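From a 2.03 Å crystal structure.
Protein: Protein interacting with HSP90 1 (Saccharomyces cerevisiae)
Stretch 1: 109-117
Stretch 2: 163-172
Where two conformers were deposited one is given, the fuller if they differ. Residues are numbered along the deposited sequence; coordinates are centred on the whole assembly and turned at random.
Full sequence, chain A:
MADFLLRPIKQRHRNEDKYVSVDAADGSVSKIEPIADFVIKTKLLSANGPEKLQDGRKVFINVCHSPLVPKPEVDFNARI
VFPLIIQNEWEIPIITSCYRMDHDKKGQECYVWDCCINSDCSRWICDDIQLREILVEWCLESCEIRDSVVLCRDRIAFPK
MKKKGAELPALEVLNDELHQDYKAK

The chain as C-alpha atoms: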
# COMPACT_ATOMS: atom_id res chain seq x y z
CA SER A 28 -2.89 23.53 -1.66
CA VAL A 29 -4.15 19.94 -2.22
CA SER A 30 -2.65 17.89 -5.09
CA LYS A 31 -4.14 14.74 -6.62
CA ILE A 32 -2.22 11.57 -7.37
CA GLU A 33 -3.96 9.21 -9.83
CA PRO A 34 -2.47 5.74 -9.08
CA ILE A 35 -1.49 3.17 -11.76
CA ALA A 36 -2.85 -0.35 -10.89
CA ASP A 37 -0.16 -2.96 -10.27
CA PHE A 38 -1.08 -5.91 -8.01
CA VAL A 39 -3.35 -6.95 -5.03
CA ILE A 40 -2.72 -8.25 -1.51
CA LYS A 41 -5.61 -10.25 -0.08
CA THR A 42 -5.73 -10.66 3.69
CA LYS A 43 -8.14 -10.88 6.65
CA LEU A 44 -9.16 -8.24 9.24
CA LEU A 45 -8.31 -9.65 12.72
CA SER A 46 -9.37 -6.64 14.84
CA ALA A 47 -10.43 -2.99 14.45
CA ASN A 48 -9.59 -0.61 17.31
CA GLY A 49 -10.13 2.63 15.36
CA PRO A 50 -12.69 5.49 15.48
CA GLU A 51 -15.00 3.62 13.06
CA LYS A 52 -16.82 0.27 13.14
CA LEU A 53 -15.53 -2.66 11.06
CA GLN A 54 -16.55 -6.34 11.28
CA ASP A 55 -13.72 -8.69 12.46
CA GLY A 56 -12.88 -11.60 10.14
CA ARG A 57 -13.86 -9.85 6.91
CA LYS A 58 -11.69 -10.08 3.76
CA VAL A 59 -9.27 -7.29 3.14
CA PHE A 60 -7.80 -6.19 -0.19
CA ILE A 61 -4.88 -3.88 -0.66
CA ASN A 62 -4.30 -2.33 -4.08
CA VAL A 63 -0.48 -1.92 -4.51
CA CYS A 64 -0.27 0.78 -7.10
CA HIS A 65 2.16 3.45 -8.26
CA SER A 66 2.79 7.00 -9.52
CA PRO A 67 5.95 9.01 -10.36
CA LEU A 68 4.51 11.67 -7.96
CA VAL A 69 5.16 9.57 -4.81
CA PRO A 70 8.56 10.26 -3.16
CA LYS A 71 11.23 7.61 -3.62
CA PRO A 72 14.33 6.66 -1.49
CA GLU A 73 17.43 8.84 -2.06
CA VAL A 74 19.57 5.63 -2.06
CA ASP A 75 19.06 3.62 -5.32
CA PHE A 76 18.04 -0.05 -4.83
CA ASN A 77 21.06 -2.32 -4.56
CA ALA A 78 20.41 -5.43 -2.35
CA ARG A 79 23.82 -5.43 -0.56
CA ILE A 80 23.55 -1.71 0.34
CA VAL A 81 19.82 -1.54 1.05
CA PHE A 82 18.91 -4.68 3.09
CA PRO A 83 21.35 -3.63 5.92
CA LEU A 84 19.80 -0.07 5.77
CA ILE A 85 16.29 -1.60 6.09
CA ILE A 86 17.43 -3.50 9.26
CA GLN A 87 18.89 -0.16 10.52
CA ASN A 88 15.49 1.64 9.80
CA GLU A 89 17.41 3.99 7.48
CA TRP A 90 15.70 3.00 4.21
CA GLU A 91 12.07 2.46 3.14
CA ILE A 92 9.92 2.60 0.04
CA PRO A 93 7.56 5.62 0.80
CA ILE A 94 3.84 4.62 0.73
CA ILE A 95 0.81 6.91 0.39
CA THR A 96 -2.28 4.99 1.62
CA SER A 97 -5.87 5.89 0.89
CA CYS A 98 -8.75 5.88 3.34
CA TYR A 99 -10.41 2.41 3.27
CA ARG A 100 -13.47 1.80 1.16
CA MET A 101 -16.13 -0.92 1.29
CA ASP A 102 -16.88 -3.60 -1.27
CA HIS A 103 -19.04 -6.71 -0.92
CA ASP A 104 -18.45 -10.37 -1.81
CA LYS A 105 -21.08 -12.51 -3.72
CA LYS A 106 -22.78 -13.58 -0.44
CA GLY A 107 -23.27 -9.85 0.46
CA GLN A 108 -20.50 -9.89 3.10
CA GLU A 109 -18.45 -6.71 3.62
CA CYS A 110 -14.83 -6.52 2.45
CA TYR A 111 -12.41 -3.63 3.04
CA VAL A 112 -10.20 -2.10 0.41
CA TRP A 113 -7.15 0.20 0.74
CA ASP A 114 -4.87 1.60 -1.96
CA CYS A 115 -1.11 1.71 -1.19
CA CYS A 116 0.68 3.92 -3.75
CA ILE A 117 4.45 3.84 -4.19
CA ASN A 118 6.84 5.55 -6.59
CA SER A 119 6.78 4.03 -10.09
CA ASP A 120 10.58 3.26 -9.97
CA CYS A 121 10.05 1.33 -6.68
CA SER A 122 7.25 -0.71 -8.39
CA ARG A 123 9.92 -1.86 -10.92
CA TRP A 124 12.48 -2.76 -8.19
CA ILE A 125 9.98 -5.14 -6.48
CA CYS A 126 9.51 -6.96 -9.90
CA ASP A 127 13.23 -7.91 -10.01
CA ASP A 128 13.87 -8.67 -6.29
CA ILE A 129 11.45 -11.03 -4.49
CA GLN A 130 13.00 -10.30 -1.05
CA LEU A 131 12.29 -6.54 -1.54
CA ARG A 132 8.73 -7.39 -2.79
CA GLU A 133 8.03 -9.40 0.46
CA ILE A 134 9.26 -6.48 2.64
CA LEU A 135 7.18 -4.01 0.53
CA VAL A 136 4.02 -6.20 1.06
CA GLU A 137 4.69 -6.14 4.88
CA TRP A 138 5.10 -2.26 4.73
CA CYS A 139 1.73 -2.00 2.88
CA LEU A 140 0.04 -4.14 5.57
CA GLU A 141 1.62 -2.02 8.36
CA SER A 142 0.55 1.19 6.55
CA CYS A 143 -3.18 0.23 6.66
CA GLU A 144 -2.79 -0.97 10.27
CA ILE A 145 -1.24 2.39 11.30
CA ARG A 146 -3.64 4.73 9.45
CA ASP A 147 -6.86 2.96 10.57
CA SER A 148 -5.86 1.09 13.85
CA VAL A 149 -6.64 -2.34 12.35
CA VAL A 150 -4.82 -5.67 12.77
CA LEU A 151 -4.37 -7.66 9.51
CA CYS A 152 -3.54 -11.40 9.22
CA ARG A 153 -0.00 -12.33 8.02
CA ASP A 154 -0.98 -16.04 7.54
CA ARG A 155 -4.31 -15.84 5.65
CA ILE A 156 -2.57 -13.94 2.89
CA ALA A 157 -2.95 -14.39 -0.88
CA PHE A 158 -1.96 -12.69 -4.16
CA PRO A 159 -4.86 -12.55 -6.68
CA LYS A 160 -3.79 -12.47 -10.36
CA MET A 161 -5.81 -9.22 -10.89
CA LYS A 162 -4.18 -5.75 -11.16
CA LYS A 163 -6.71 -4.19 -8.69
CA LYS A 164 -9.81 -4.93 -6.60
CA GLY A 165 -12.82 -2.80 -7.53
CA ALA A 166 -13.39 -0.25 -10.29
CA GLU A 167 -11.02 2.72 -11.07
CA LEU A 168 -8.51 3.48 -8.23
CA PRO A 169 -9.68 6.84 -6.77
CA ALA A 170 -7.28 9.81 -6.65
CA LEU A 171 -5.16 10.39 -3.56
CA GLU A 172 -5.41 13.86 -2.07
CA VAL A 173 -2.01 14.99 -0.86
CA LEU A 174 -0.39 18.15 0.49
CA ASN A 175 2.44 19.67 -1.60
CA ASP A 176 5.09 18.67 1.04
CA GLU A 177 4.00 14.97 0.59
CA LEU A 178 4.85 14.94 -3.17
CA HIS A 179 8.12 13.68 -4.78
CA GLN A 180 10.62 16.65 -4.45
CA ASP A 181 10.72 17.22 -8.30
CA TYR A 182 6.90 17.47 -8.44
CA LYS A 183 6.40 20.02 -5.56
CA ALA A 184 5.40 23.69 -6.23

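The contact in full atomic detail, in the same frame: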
# COMPACT_ATOMS: atom_id res chain seq x y z
N GLU A 109 -19.37 -7.85 3.73
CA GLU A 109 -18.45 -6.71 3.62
C GLU A 109 -16.99 -7.11 3.45
O GLU A 109 -16.53 -8.05 4.09
CB GLU A 109 -18.53 -5.86 4.91
CG GLU A 109 -19.80 -5.07 5.09
CD GLU A 109 -19.81 -4.11 6.27
OE1 GLU A 109 -18.90 -4.17 7.13
OE2 GLU A 109 -20.75 -3.29 6.32
N CYS A 110 -16.28 -6.37 2.58
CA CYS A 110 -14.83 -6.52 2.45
C CYS A 110 -14.23 -5.12 2.34
O CYS A 110 -14.86 -4.18 1.85
CB CYS A 110 -14.42 -7.47 1.32
SG CYS A 110 -14.35 -6.73 -0.33
N TYR A 111 -13.04 -4.95 2.94
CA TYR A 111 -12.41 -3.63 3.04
C TYR A 111 -11.24 -3.50 2.13
O TYR A 111 -10.47 -4.44 1.96
CB TYR A 111 -12.04 -3.31 4.50
CG TYR A 111 -13.20 -3.61 5.42
CD1 TYR A 111 -14.42 -2.95 5.27
CD2 TYR A 111 -13.11 -4.61 6.38
CE1 TYR A 111 -15.52 -3.28 6.07
CE2 TYR A 111 -14.18 -4.90 7.22
CZ TYR A 111 -15.39 -4.25 7.05
OH TYR A 111 -16.43 -4.56 7.87
N VAL A 112 -11.19 -2.37 1.45
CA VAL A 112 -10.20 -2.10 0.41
C VAL A 112 -9.41 -0.83 0.71
O VAL A 112 -9.99 0.22 0.99
CB VAL A 112 -10.91 -2.02 -0.99
CG1 VAL A 112 -9.91 -1.76 -2.12
CG2 VAL A 112 -11.74 -3.27 -1.28
N TRP A 113 -8.08 -0.92 0.62
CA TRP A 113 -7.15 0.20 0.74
C TRP A 113 -6.29 0.27 -0.49
O TRP A 113 -5.96 -0.78 -1.06
CB TRP A 113 -6.20 0.03 1.94
CG TRP A 113 -6.74 0.35 3.29
CD1 TRP A 113 -6.55 1.51 3.98
CD2 TRP A 113 -7.33 -0.58 4.23
NE1 TRP A 113 -7.04 1.38 5.27
CE2 TRP A 113 -7.52 0.11 5.45
CE3 TRP A 113 -7.74 -1.93 4.14
CZ2 TRP A 113 -8.11 -0.48 6.57
CZ3 TRP A 113 -8.32 -2.53 5.26
CH2 TRP A 113 -8.49 -1.82 6.46
N ASP A 114 -5.85 1.47 -0.86
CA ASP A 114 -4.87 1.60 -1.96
C ASP A 114 -3.56 2.01 -1.31
O ASP A 114 -3.57 2.87 -0.44
CB ASP A 114 -5.29 2.61 -3.04
CG ASP A 114 -6.67 2.40 -3.64
OD1 ASP A 114 -7.05 1.23 -3.87
OD2 ASP A 114 -7.38 3.40 -3.88
N CYS A 115 -2.46 1.38 -1.70
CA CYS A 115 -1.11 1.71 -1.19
C CYS A 115 -0.27 2.08 -2.40
O CYS A 115 0.12 1.19 -3.17
CB CYS A 115 -0.51 0.52 -0.43
SG CYS A 115 -1.18 0.29 1.23
N CYS A 116 -0.01 3.38 -2.59
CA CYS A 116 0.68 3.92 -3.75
C CYS A 116 2.14 4.20 -3.47
O CYS A 116 2.48 4.91 -2.52
CB CYS A 116 -0.05 5.18 -4.24
SG CYS A 116 0.38 5.68 -5.92
N ILE A 117 3.00 3.66 -4.32
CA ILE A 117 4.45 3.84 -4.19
C ILE A 117 4.97 4.53 -5.44
O ILE A 117 4.23 4.66 -6.42
CB ILE A 117 5.17 2.48 -3.92
CG1 ILE A 117 5.01 1.49 -5.13
CG2 ILE A 117 4.72 1.88 -2.58
CD1 ILE A 117 5.78 0.16 -5.06
N LYS A 163 -6.05 -4.95 -9.76
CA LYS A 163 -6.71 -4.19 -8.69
C LYS A 163 -8.04 -4.84 -8.32
O LYS A 163 -8.62 -5.58 -9.11
CB LYS A 163 -6.93 -2.69 -9.10
CG LYS A 163 -7.92 -2.53 -10.28
CD LYS A 163 -8.26 -1.08 -10.61
CE LYS A 163 -8.97 -0.96 -11.96
NZ LYS A 163 -10.16 -1.86 -12.05
N LYS A 164 -8.51 -4.54 -7.11
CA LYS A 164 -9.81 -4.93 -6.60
C LYS A 164 -10.70 -3.71 -6.71
O LYS A 164 -10.30 -2.63 -6.26
CB LYS A 164 -9.73 -5.43 -5.14
CG LYS A 164 -11.07 -5.78 -4.52
CD LYS A 164 -11.65 -7.10 -5.08
CE LYS A 164 -13.01 -7.40 -4.52
NZ LYS A 164 -13.40 -8.80 -4.83
N GLY A 165 -11.86 -3.87 -7.35
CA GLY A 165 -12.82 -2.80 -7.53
C GLY A 165 -12.66 -2.08 -8.86
O GLY A 165 -11.86 -2.47 -9.72
N ALA A 166 -13.45 -1.01 -9.05
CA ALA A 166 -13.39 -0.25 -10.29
C ALA A 166 -12.14 0.67 -10.28
O ALA A 166 -11.16 0.35 -9.59
CB ALA A 166 -14.68 0.56 -10.49
N GLU A 167 -12.15 1.79 -11.00
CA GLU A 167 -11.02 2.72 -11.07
C GLU A 167 -10.49 3.07 -9.67
O GLU A 167 -11.28 3.25 -8.75
CB GLU A 167 -11.44 3.99 -11.82
CG GLU A 167 -11.94 3.73 -13.24
N LEU A 168 -9.15 3.10 -9.49
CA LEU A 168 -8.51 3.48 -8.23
C LEU A 168 -8.75 4.97 -8.02
O LEU A 168 -8.43 5.73 -8.93
CB LEU A 168 -6.99 3.17 -8.23
CG LEU A 168 -6.55 1.69 -8.41
CD1 LEU A 168 -5.04 1.58 -8.32
CD2 LEU A 168 -7.24 0.75 -7.42
N PRO A 169 -9.40 5.40 -6.92
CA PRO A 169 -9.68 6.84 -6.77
C PRO A 169 -8.41 7.64 -6.51
O PRO A 169 -7.39 7.08 -6.07
CB PRO A 169 -10.64 6.88 -5.58
CG PRO A 169 -10.31 5.67 -4.77
CD PRO A 169 -9.90 4.63 -5.76
N ALA A 170 -8.44 8.95 -6.84
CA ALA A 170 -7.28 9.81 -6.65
C ALA A 170 -6.94 9.97 -5.18
O ALA A 170 -7.82 9.93 -4.31
CB ALA A 170 -7.51 11.19 -7.28
N LEU A 171 -5.65 10.13 -4.90
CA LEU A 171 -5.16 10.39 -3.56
C LEU A 171 -4.98 11.87 -3.41
O LEU A 171 -4.35 12.50 -4.26
CB LEU A 171 -3.85 9.66 -3.29
CG LEU A 171 -3.92 8.15 -3.23
CD1 LEU A 171 -2.60 7.56 -3.64
CD2 LEU A 171 -4.27 7.70 -1.83
N GLU A 172 -5.52 12.44 -2.34
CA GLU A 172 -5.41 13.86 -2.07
C GLU A 172 -4.21 14.08 -1.17
O GLU A 172 -4.15 13.52 -0.08
CB GLU A 172 -6.70 14.40 -1.44
CG GLU A 172 -7.92 14.30 -2.33
CD GLU A 172 -9.16 14.98 -1.79
OE1 GLU A 172 -9.52 14.75 -0.61
OE2 GLU A 172 -9.80 15.75 -2.55
O HOH W 1 -6.62 5.92 -3.85

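No direct hydrogen bond joins these two stretches; the polar link between them is a single water. It donates to Asp-114 OD2 at 2.6 Å and to Pro-169 O, also at 2.6 Å, so that a carboxylate and a main-chain carbonyl, both acceptors and unable to bond to each other, are reconciled by the two protons of one molecule.

The rest illustrates how a largely irregular segment can pack on a strand by side chains alone. In the extended strand 109-117 successive side chains alternate, and Cys-110, Val-112, Asp-114 and Cys-116 direct their CA-to-CB bonds toward the second stretch, while that of Cys-115 points away. The backbones stay well apart, with CA of Asp-114 7.5 Å from CA of Leu-168. Lys-164 lies along the first part of the row through its aliphatic portion: its CG is 4.2 Å from Val-112 CG2 and its CE 4.4 Å from Cys-110 SG. Asp-114, the most covered residue, also meets carbon, with OD1 3.6 Å from Leu-168 CD2 and OD2 3.4 Å from Pro-169 CD. Where the second stretch becomes a strand, at Leu-171, CD1 of that residue lies 3.5 Å from Cys-116 CB, an apolar contact.

Between these contacts the loop swings outward: Ala-166 and Glu-167 are out of reach. Lys-163 NZ donates to Gly-165 O at 2.9 Å, within the loop.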